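Local coordinates for protein ABC transporter (Caldanaerobius, PDB 4G68) that probably binds xylo-oligosaccharides released from xylan, as the extracellular solute-binding component of a bacterial ABC transporter, at residues W229-I234 against E443-Q448; D261-L266 against A433-K438; P414-Y419 against Q426-L431. One frame throughout, in Å; residues are numbered along the deposited sequence.

Contact 1 (W229-I234 against E443-Q448); sequences WYYDMI and EEYSKQ. With XYP (beta-D-xylopyranose), chain D.
The hydroxyl OH of Tyr231 is gripped twice beside the ring of Tyr445. It is hydrogen-bonded to the backbone oxygen of Phe259, and a water donates to Tyr231 OH at 3.0 Å. The same water lies 2.9 Å from Tyr445 OH, so it bridges the two phenols, which form no direct hydrogen bond. The side chains come from opposite directions, one from helix 225-239 and the other from helix 442-453. Tyr231 has CG anti to the backbone N (chi1 175°), which carries its ring toward helix 442-453, whose backbone stays well apart. The rings meet obliquely, with centroids 5.2 Å apart and planes at 55°. Tyr445 OH sits over one face of the Tyr231 ring, toward its rim. In return, Tyr231 OH lies at the edge of the Tyr445 ring, 3.5 Å from Tyr445 CE2. Leu431 and Leu435 of helix 422-436 also pack on Tyr445. On the same turn of helix 225-239, Trp229 faces the glycan pocket. Its NE1 donates to O4 of the nearest xylopyranose unit at 2.9 Å, with an N-H...O angle of 167°. The indole meets the sugar at its edge, so it acts here as a directed donor and not as a stacking platform. The chemistry implies two roles: the water and the Phe259 carbonyl satisfy a buried phenol, while the nearly straight indole N-H bond reads the sugar O4 by direction.

Contact 2 (D261-L266 against A433-K438); sequences DAAQKL and AQLFAK
Leu266 lays its CD1 methyl over one face of the Phe436 ring, in a CH-pi contact. This is helix-on-helix packing in the helical part of a solute-binding protein, between helix 257-271 and the last turn of helix 422-436. CD1 of Leu266 is 3.9 Å from the centroid of the Phe436 ring, 21° off the ring normal and displaced toward the rim. The other methyl reaches the far end of the ring, with Leu266 CD2 3.6 Å from Phe436 CZ. The two side chains cross at about a right angle, and both methyls gather at the CZ end of the ring. Phe436 also touches Val270, one turn further along helix 257-271. Leu266 CD1 has a second, looser neighbour in Leu435 CB, at 4.1 Å. Just past this turn the helix ends in a Schellman motif. Lys438 takes a positive phi of 56°, and its N bonds back to Leu435 O at 3.1 Å. No hydrogen bond joins the two segments, and the four residues that meet are buried and apolar. Tyr445 of helix 442-453 closes over Ala263 and Leu435, making this a three-helix junction. The tightest point is small against branched: Ala263 CB lies 3.5 Å from Leu435 CD1, slightly closer than usual for two methyls, with Leu435 CD2 nearby at 3.8 Å from the same Ala263 CB.

Contact 3 (P414-Y419 against Q426-L431); sequences PAWDIY and QTHKDL. With XYP (beta-D-xylopyranose), chain D.
His428 places one face of its imidazole against the indole of Trp416, in an offset stack. The centroids of the His428 ring and the six-membered ring of Trp416 are 4.6 Å apart, with planes at 25°. The closest approach is Trp416 CE3 to His428 NE2, at 3.4 Å, over the rim of the imidazole. Asp232 of helix 225-239 fixes the rotation of this ring through a hydrogen bond to His428 NE2, and also bonds Trp416 N. Next comes Lys429, whose CD runs past Asp417 CB. The chain of Lys429 bends at chi3 and brings NZ to a water at 2.9 Å. That water donates to Asp417 OD2 at 2.7 Å, so the opposite charges are linked through it. Asp417 itself takes chi1 66°, the crowded position between the backbone N and carbonyl carbon. This points its carboxylate into the glycan pocket. O4 of the xylose unit probably at the non-reducing end donates to Asp417 OD1 at 2.6 Å, and O3 of the same unit donates to Asp417 OD2, also at 2.6 Å. One residue on, Asp430 OD1 receives Gln426 NE2 at 2.8 Å within the helix. The nearby lysine would probably help keep the Asp417 carboxylate ionised. A carboxylate that accepts from both O3 and O4 implies a free 4-hydroxyl, consistent with recognition of the non-reducing end of a xylo-oligosaccharide.

All three contacts are buried and lie on the same side of the chain's centre, but their chemistry differs with their place. Contact 3 is nearest the centre and combines a ring stack with charge and water beside the sugar. Contact 1 is mixed: it reaches the same xylose at one end and packs aromatic rings at the other. Contact 2 lies furthest out and is purely apolar. Contact 3 uses the middle of helix 422-436 and contact 2 its last turn and the residues just after, about 14 Å apart between centres. Contacts 1 and 2 are only about 6 Å apart between centres and touch directly, where Tyr231 and Ile234 pack on Ala262.

Contact 1 (W229-I234 against E443-Q448)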
loop_
_atom_site.group_PDB
_atom_site.type_symbol
_atom_site.label_atom_id
_atom_site.label_comp_id
_atom_site.label_asym_id
_atom_site.label_seq_id
_atom_site.Cartn_x
_atom_site.Cartn_y
_atom_site.Cartn_z
ATOM N N TRP A 229 3.786 -8.309 -0.259
ATOM C CA TRP A 229 2.328 -8.308 -0.357
ATOM C C TRP A 229 1.731 -9.613 -0.732
ATOM O O TRP A 229 0.655 -10.004 -0.182
ATOM C CB TRP A 229 1.820 -7.233 -1.310
ATOM C CG TRP A 229 1.769 -5.875 -0.667
ATOM C CD1 TRP A 229 2.813 -5.136 -0.050
ATOM C CD2 TRP A 229 0.585 -5.034 -0.536
ATOM N NE1 TRP A 229 2.311 -3.954 0.422
ATOM C CE2 TRP A 229 0.984 -3.849 0.182
ATOM C CE3 TRP A 229 -0.767 -5.180 -0.910
ATOM C CZ2 TRP A 229 0.071 -2.787 0.465
ATOM C CZ3 TRP A 229 -1.670 -4.135 -0.598
ATOM C CH2 TRP A 229 -1.255 -2.973 0.082
ATOM N N TYR A 230 2.444 -10.316 -1.631
ATOM C CA TYR A 230 1.946 -11.636 -2.030
ATOM C C TYR A 230 1.947 -12.600 -0.808
ATOM O O TYR A 230 0.929 -13.303 -0.529
ATOM C CB TYR A 230 2.821 -12.245 -3.122
ATOM C CG TYR A 230 2.695 -11.695 -4.499
ATOM C CD1 TYR A 230 2.318 -12.541 -5.558
ATOM C CD2 TYR A 230 3.084 -10.381 -4.764
ATOM C CE1 TYR A 230 2.220 -12.039 -6.889
ATOM C CE2 TYR A 230 3.041 -9.835 -6.085
ATOM C CZ TYR A 230 2.601 -10.682 -7.114
ATOM O OH TYR A 230 2.538 -10.200 -8.398
ATOM N N TYR A 231 3.082 -12.645 -0.105
ATOM C CA TYR A 231 3.159 -13.557 1.065
ATOM C C TYR A 231 2.035 -13.144 2.063
ATOM O O TYR A 231 1.241 -13.978 2.547
ATOM C CB TYR A 231 4.538 -13.488 1.765
ATOM C CG TYR A 231 4.468 -14.347 2.982
ATOM C CD1 TYR A 231 4.799 -15.696 2.889
ATOM C CD2 TYR A 231 4.035 -13.851 4.202
ATOM C CE1 TYR A 231 4.662 -16.549 3.974
ATOM C CE2 TYR A 231 3.910 -14.680 5.337
ATOM C CZ TYR A 231 4.229 -16.016 5.181
ATOM O OH TYR A 231 4.060 -16.847 6.242
ATOM N N ASP A 232 1.951 -11.843 2.386
ATOM C CA ASP A 232 1.072 -11.430 3.490
ATOM C C ASP A 232 -0.362 -11.791 3.118
ATOM O O ASP A 232 -1.145 -12.241 3.994
ATOM C CB ASP A 232 1.174 -9.912 3.733
ATOM C CG ASP A 232 2.535 -9.474 4.243
ATOM O OD1 ASP A 232 3.390 -10.308 4.576
ATOM O OD2 ASP A 232 2.753 -8.273 4.297
HETATM N N MSE A 233 -0.748 -11.635 1.839
HETATM C CA MSE A 233 -2.103 -12.096 1.383
HETATM C C MSE A 233 -2.275 -13.538 1.466
HETATM O O MSE A 233 -3.337 -13.966 1.910
HETATM C CB MSE A 233 -2.462 -11.568 -0.038
HETATM C CG MSE A 233 -3.626 -12.387 -0.651
HETATM SE SE MSE A 233 -5.273 -12.077 0.376
HETATM C CE MSE A 233 -5.043 -10.240 -0.176
ATOM N N ILE A 234 -1.308 -14.266 1.025
ATOM C CA ILE A 234 -1.498 -15.725 1.061
ATOM C C ILE A 234 -1.617 -16.164 2.564
ATOM O O ILE A 234 -2.450 -17.060 2.932
ATOM C CB ILE A 234 -0.318 -16.417 0.362
ATOM C CG1 ILE A 234 -0.347 -16.151 -1.156
ATOM C CG2 ILE A 234 -0.407 -17.936 0.537
ATOM C CD1 ILE A 234 0.948 -16.619 -1.825
ATOM N N GLU A 443 9.925 -24.177 5.843
ATOM C CA GLU A 443 10.099 -24.517 7.244
ATOM C C GLU A 443 11.159 -23.635 7.920
ATOM O O GLU A 443 10.928 -23.165 9.039
ATOM C CB GLU A 443 10.347 -26.090 7.420
ATOM C CG GLU A 443 9.162 -26.968 6.938
ATOM C CD GLU A 443 8.999 -27.119 5.393
ATOM O OE1 GLU A 443 9.925 -26.798 4.560
ATOM O OE2 GLU A 443 7.888 -27.598 4.958
ATOM N N GLU A 444 12.279 -23.371 7.240
ATOM C CA GLU A 444 13.312 -22.519 7.750
ATOM C C GLU A 444 12.931 -21.065 7.726
ATOM O O GLU A 444 13.271 -20.316 8.609
ATOM C CB GLU A 444 14.635 -22.685 6.967
ATOM C CG GLU A 444 15.388 -23.910 7.522
ATOM C CD GLU A 444 15.758 -23.744 8.988
ATOM O OE1 GLU A 444 16.465 -22.808 9.302
ATOM O OE2 GLU A 444 15.368 -24.580 9.767
ATOM N N TYR A 445 12.167 -20.696 6.725
ATOM C CA TYR A 445 11.537 -19.329 6.768
ATOM C C TYR A 445 10.804 -19.057 8.078
ATOM O O TYR A 445 11.046 -18.011 8.763
ATOM C CB TYR A 445 10.572 -19.163 5.566
ATOM C CG TYR A 445 9.695 -17.952 5.705
ATOM C CD1 TYR A 445 10.198 -16.665 5.463
ATOM C CD2 TYR A 445 8.371 -18.104 6.144
ATOM C CE1 TYR A 445 9.418 -15.525 5.670
ATOM C CE2 TYR A 445 7.597 -16.955 6.406
ATOM C CZ TYR A 445 8.119 -15.700 6.159
ATOM O OH TYR A 445 7.334 -14.613 6.365
ATOM N N SER A 446 9.912 -19.980 8.459
ATOM C CA SER A 446 9.089 -19.767 9.666
ATOM C C SER A 446 9.923 -19.895 10.955
ATOM O O SER A 446 9.766 -19.104 11.869
ATOM C CB SER A 446 7.859 -20.669 9.714
ATOM O OG SER A 446 6.900 -20.415 8.620
ATOM N N LYS A 447 10.849 -20.861 11.014
ATOM C CA LYS A 447 11.808 -20.843 12.164
ATOM C C LYS A 447 12.568 -19.561 12.280
ATOM O O LYS A 447 12.710 -19.044 13.432
ATOM C CB LYS A 447 12.851 -21.953 12.042
ATOM C CG LYS A 447 12.169 -23.286 11.981
ATOM C CD LYS A 447 12.271 -23.948 13.329
ATOM C CE LYS A 447 11.890 -25.423 13.159
ATOM N NZ LYS A 447 10.709 -25.618 14.038
ATOM N N GLN A 448 13.110 -19.053 11.156
ATOM C CA GLN A 448 13.909 -17.832 11.184
ATOM C C GLN A 448 13.080 -16.602 11.505
ATOM O O GLN A 448 13.523 -15.701 12.155
ATOM C CB GLN A 448 14.743 -17.609 9.894
ATOM C CG GLN A 448 15.846 -18.699 9.792
ATOM C CD GLN A 448 16.773 -18.478 8.618
ATOM O OE1 GLN A 448 16.927 -17.373 8.171
ATOM N NE2 GLN A 448 17.291 -19.570 8.032
HETATM C C1 XYP D . 3.802 1.459 0.160
HETATM C C2 XYP D . 5.075 1.277 0.981
HETATM C C3 XYP D . 5.170 -0.202 1.376
HETATM C C4 XYP D . 3.853 -0.726 2.004
HETATM C C5 XYP D . 2.593 -0.307 1.192
HETATM O O2 XYP D . 6.181 1.731 0.229
HETATM O O3 XYP D . 6.280 -0.309 2.294
HETATM O O4 XYP D . 3.851 -2.147 2.161
HETATM O O5 XYP D . 2.651 1.081 0.881
HETATM O O HOH W 1 5.456 -15.335 8.491
#

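Contact 2 (D261-L266 against A433-K438)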
loop_
_atom_site.group_PDB
_atom_site.type_symbol
_atom_site.label_atom_id
_atom_site.label_comp_id
_atom_site.label_asym_id
_atom_site.label_seq_id
_atom_site.Cartn_x
_atom_site.Cartn_y
_atom_site.Cartn_z
ATOM N N ASP A 261 2.695 -22.964 5.464
ATOM C CA ASP A 261 1.880 -23.302 4.274
ATOM C C ASP A 261 1.840 -22.116 3.303
ATOM O O ASP A 261 1.948 -22.292 2.057
ATOM C CB ASP A 261 0.447 -23.707 4.650
ATOM C CG ASP A 261 0.343 -25.103 5.267
ATOM O OD1 ASP A 261 1.320 -25.886 5.228
ATOM O OD2 ASP A 261 -0.783 -25.409 5.733
ATOM N N ALA A 262 1.677 -20.892 3.821
ATOM C CA ALA A 262 1.740 -19.715 2.942
ATOM C C ALA A 262 3.079 -19.583 2.155
ATOM O O ALA A 262 3.094 -19.227 0.973
ATOM C CB ALA A 262 1.390 -18.384 3.706
ATOM N N ALA A 263 4.185 -19.856 2.842
ATOM C CA ALA A 263 5.500 -19.800 2.251
ATOM C C ALA A 263 5.583 -20.845 1.140
ATOM O O ALA A 263 6.027 -20.535 0.031
ATOM C CB ALA A 263 6.606 -19.930 3.311
ATOM N N GLN A 264 5.117 -22.046 1.393
ATOM C CA GLN A 264 5.078 -23.028 0.360
ATOM C C GLN A 264 4.259 -22.598 -0.856
ATOM O O GLN A 264 4.704 -22.835 -2.013
ATOM C CB GLN A 264 4.574 -24.387 0.904
ATOM C CG GLN A 264 4.595 -25.442 -0.203
ATOM C CD GLN A 264 6.011 -25.848 -0.594
ATOM O OE1 GLN A 264 6.760 -26.393 0.212
ATOM N NE2 GLN A 264 6.402 -25.563 -1.836
ATOM N N LYS A 265 3.043 -22.043 -0.626
ATOM C CA LYS A 265 2.186 -21.560 -1.754
ATOM C C LYS A 265 2.857 -20.433 -2.559
ATOM O O LYS A 265 2.704 -20.362 -3.802
ATOM C CB LYS A 265 0.857 -20.991 -1.251
ATOM C CG LYS A 265 -0.101 -21.964 -0.584
ATOM C CD LYS A 265 -0.561 -23.134 -1.360
ATOM C CE LYS A 265 -1.877 -23.710 -0.726
ATOM N NZ LYS A 265 -1.754 -24.233 0.684
ATOM N N LEU A 266 3.579 -19.569 -1.875
ATOM C CA LEU A 266 4.345 -18.500 -2.575
ATOM C C LEU A 266 5.391 -19.203 -3.478
ATOM O O LEU A 266 5.579 -18.879 -4.640
ATOM C CB LEU A 266 5.124 -17.663 -1.538
ATOM C CG LEU A 266 5.267 -16.147 -1.683
ATOM C CD1 LEU A 266 6.581 -15.585 -1.199
ATOM C CD2 LEU A 266 4.683 -15.518 -2.931
ATOM N N ALA A 433 12.038 -12.285 0.573
ATOM C CA ALA A 433 12.828 -12.208 -0.657
ATOM C C ALA A 433 13.625 -13.568 -0.856
ATOM O O ALA A 433 13.718 -14.086 -1.972
ATOM C CB ALA A 433 13.732 -10.998 -0.535
ATOM N N GLN A 434 14.162 -14.126 0.233
ATOM C CA GLN A 434 14.730 -15.516 0.163
ATOM C C GLN A 434 13.750 -16.536 -0.285
ATOM O O GLN A 434 14.134 -17.421 -1.071
ATOM C CB GLN A 434 15.437 -15.896 1.495
ATOM C CG GLN A 434 16.597 -14.970 1.711
ATOM C CD GLN A 434 17.089 -14.896 3.131
ATOM O OE1 GLN A 434 17.110 -15.881 3.869
ATOM N NE2 GLN A 434 17.444 -13.675 3.548
ATOM N N LEU A 435 12.464 -16.457 0.121
ATOM C CA LEU A 435 11.455 -17.430 -0.394
ATOM C C LEU A 435 11.360 -17.346 -1.944
ATOM O O LEU A 435 11.349 -18.397 -2.626
ATOM C CB LEU A 435 10.034 -17.198 0.186
ATOM C CG LEU A 435 9.843 -17.648 1.652
ATOM C CD1 LEU A 435 8.442 -17.274 2.092
ATOM C CD2 LEU A 435 9.954 -19.213 1.692
ATOM N N PHE A 436 11.224 -16.108 -2.436
ATOM C CA PHE A 436 11.141 -15.883 -3.906
ATOM C C PHE A 436 12.364 -16.425 -4.658
ATOM O O PHE A 436 12.253 -16.931 -5.808
ATOM C CB PHE A 436 10.963 -14.399 -4.203
ATOM C CG PHE A 436 9.552 -13.938 -4.068
ATOM C CD1 PHE A 436 9.172 -13.081 -3.002
ATOM C CD2 PHE A 436 8.664 -14.228 -5.056
ATOM C CE1 PHE A 436 7.866 -12.612 -2.891
ATOM C CE2 PHE A 436 7.356 -13.746 -4.989
ATOM C CZ PHE A 436 6.954 -12.934 -3.896
ATOM N N ALA A 437 13.515 -16.349 -4.002
ATOM C CA ALA A 437 14.783 -16.648 -4.659
ATOM C C ALA A 437 15.070 -18.150 -4.525
ATOM O O ALA A 437 16.115 -18.602 -5.038
ATOM C CB ALA A 437 15.901 -15.821 -4.057
ATOM N N LYS A 438 14.170 -18.855 -3.847
ATOM C CA LYS A 438 14.365 -20.323 -3.525
ATOM C C LYS A 438 15.687 -20.474 -2.765
ATOM O O LYS A 438 16.488 -21.434 -3.023
ATOM C CB LYS A 438 14.399 -21.133 -4.842
ATOM C CG LYS A 438 13.057 -21.142 -5.690
ATOM C CD LYS A 438 11.819 -21.665 -4.956
ATOM C CE LYS A 438 11.873 -23.203 -4.984
ATOM N NZ LYS A 438 10.936 -23.639 -3.924
#

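Contact 3 (P414-Y419 against Q426-L431)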
loop_
_atom_site.group_PDB
_atom_site.type_symbol
_atom_site.label_atom_id
_atom_site.label_comp_id
_atom_site.label_asym_id
_atom_site.label_seq_id
_atom_site.Cartn_x
_atom_site.Cartn_y
_atom_site.Cartn_z
ATOM N N PRO A 414 -2.989 -4.216 7.748
ATOM C CA PRO A 414 -2.002 -3.500 6.896
ATOM C C PRO A 414 -0.885 -4.432 6.471
ATOM O O PRO A 414 -0.592 -5.422 7.187
ATOM C CB PRO A 414 -1.429 -2.446 7.842
ATOM C CG PRO A 414 -2.605 -2.134 8.743
ATOM C CD PRO A 414 -3.209 -3.481 9.001
ATOM N N ALA A 415 -0.241 -4.097 5.357
ATOM C CA ALA A 415 0.944 -4.892 4.943
ATOM C C ALA A 415 1.946 -4.949 6.076
ATOM O O ALA A 415 2.053 -3.994 6.856
ATOM C CB ALA A 415 1.552 -4.222 3.755
ATOM N N TRP A 416 2.666 -6.066 6.221
ATOM C CA TRP A 416 3.339 -6.299 7.443
ATOM C C TRP A 416 4.477 -5.311 7.671
ATOM O O TRP A 416 4.895 -5.119 8.810
ATOM C CB TRP A 416 3.891 -7.731 7.495
ATOM C CG TRP A 416 2.795 -8.777 7.609
ATOM C CD1 TRP A 416 1.411 -8.684 7.278
ATOM C CD2 TRP A 416 2.998 -10.151 8.036
ATOM N NE1 TRP A 416 0.813 -9.902 7.467
ATOM C CE2 TRP A 416 1.715 -10.825 7.906
ATOM C CE3 TRP A 416 4.118 -10.879 8.473
ATOM C CZ2 TRP A 416 1.545 -12.186 8.264
ATOM C CZ3 TRP A 416 3.936 -12.229 8.800
ATOM C CH2 TRP A 416 2.679 -12.856 8.704
ATOM N N ASP A 417 5.053 -4.732 6.612
ATOM C CA ASP A 417 6.160 -3.767 6.814
ATOM C C ASP A 417 5.683 -2.344 7.185
ATOM O O ASP A 417 6.546 -1.478 7.431
ATOM C CB ASP A 417 7.048 -3.662 5.573
ATOM C CG ASP A 417 6.299 -3.046 4.351
ATOM O OD1 ASP A 417 5.029 -3.008 4.329
ATOM O OD2 ASP A 417 7.018 -2.569 3.416
ATOM N N ILE A 418 4.362 -2.143 7.290
ATOM C CA ILE A 418 3.784 -0.943 7.861
ATOM C C ILE A 418 3.272 -1.299 9.276
ATOM O O ILE A 418 3.119 -0.449 10.119
ATOM C CB ILE A 418 2.492 -0.506 7.061
ATOM C CG1 ILE A 418 2.792 -0.159 5.671
ATOM C CG2 ILE A 418 1.705 0.624 7.757
ATOM C CD1 ILE A 418 1.540 0.325 4.912
ATOM N N TYR A 419 2.929 -2.543 9.506
ATOM C CA TYR A 419 2.360 -2.893 10.793
ATOM C C TYR A 419 3.510 -3.131 11.755
ATOM O O TYR A 419 3.481 -2.594 12.899
ATOM C CB TYR A 419 1.506 -4.181 10.664
ATOM C CG TYR A 419 0.711 -4.414 11.939
ATOM C CD1 TYR A 419 -0.601 -3.989 12.014
ATOM C CD2 TYR A 419 1.279 -5.054 13.044
ATOM C CE1 TYR A 419 -1.343 -4.153 13.178
ATOM C CE2 TYR A 419 0.553 -5.237 14.227
ATOM C CZ TYR A 419 -0.766 -4.811 14.253
ATOM O OH TYR A 419 -1.534 -4.937 15.410
ATOM N N GLN A 426 12.066 -5.286 8.375
ATOM C CA GLN A 426 13.120 -5.557 7.456
ATOM C C GLN A 426 13.394 -7.065 7.382
ATOM O O GLN A 426 13.677 -7.605 6.288
ATOM C CB GLN A 426 14.411 -4.767 7.715
ATOM C CG GLN A 426 15.450 -5.009 6.606
ATOM C CD GLN A 426 15.041 -4.297 5.334
ATOM O OE1 GLN A 426 14.792 -3.103 5.373
ATOM N NE2 GLN A 426 14.894 -5.011 4.242
ATOM N N THR A 427 13.333 -7.725 8.562
ATOM C CA THR A 427 13.544 -9.179 8.635
ATOM C C THR A 427 12.531 -9.888 7.720
ATOM O O THR A 427 12.892 -10.770 6.953
ATOM C CB THR A 427 13.398 -9.648 10.104
ATOM O OG1 THR A 427 14.576 -9.273 10.804
ATOM C CG2 THR A 427 13.254 -11.192 10.189
ATOM N N HIS A 428 11.239 -9.532 7.861
ATOM C CA HIS A 428 10.177 -10.156 7.033
ATOM C C HIS A 428 10.381 -9.891 5.576
ATOM O O HIS A 428 10.315 -10.823 4.774
ATOM C CB HIS A 428 8.790 -9.648 7.536
ATOM C CG HIS A 428 7.626 -10.174 6.759
ATOM N ND1 HIS A 428 7.418 -11.507 6.587
ATOM C CD2 HIS A 428 6.625 -9.518 6.088
ATOM C CE1 HIS A 428 6.305 -11.691 5.871
ATOM N NE2 HIS A 428 5.800 -10.453 5.560
ATOM N N LYS A 429 10.698 -8.635 5.181
ATOM C CA LYS A 429 10.953 -8.316 3.750
ATOM C C LYS A 429 12.138 -9.175 3.220
ATOM O O LYS A 429 12.038 -9.718 2.139
ATOM C CB LYS A 429 11.339 -6.840 3.613
ATOM C CG LYS A 429 10.134 -5.946 3.722
ATOM C CD LYS A 429 10.522 -4.463 3.848
ATOM C CE LYS A 429 11.306 -3.916 2.672
ATOM N NZ LYS A 429 11.775 -2.545 3.075
ATOM N N ASP A 430 13.228 -9.285 3.997
ATOM C CA ASP A 430 14.389 -10.019 3.484
ATOM C C ASP A 430 14.127 -11.570 3.439
ATOM O O ASP A 430 14.497 -12.252 2.502
ATOM C CB ASP A 430 15.557 -9.801 4.465
ATOM C CG ASP A 430 16.166 -8.400 4.412
ATOM O OD1 ASP A 430 15.833 -7.546 3.571
ATOM O OD2 ASP A 430 16.925 -8.128 5.373
ATOM N N LEU A 431 13.405 -12.089 4.402
ATOM C CA LEU A 431 13.110 -13.550 4.471
ATOM C C LEU A 431 12.115 -13.933 3.369
ATOM O O LEU A 431 12.274 -14.992 2.760
ATOM C CB LEU A 431 12.590 -13.971 5.826
ATOM C CG LEU A 431 13.708 -14.030 6.886
ATOM C CD1 LEU A 431 13.113 -14.439 8.249
ATOM C CD2 LEU A 431 14.813 -14.996 6.487
HETATM C C1 XYP D . 3.802 1.459 0.160
HETATM C C2 XYP D . 5.075 1.277 0.981
HETATM C C3 XYP D . 5.170 -0.202 1.376
HETATM C C4 XYP D . 3.853 -0.726 2.004
HETATM C C5 XYP D . 2.593 -0.307 1.192
HETATM O O2 XYP D . 6.181 1.731 0.229
HETATM O O3 XYP D . 6.280 -0.309 2.294
HETATM O O4 XYP D . 3.851 -2.147 2.161
HETATM O O5 XYP D . 2.651 1.081 0.881
HETATM O O HOH W 2 9.273 -1.147 3.334
#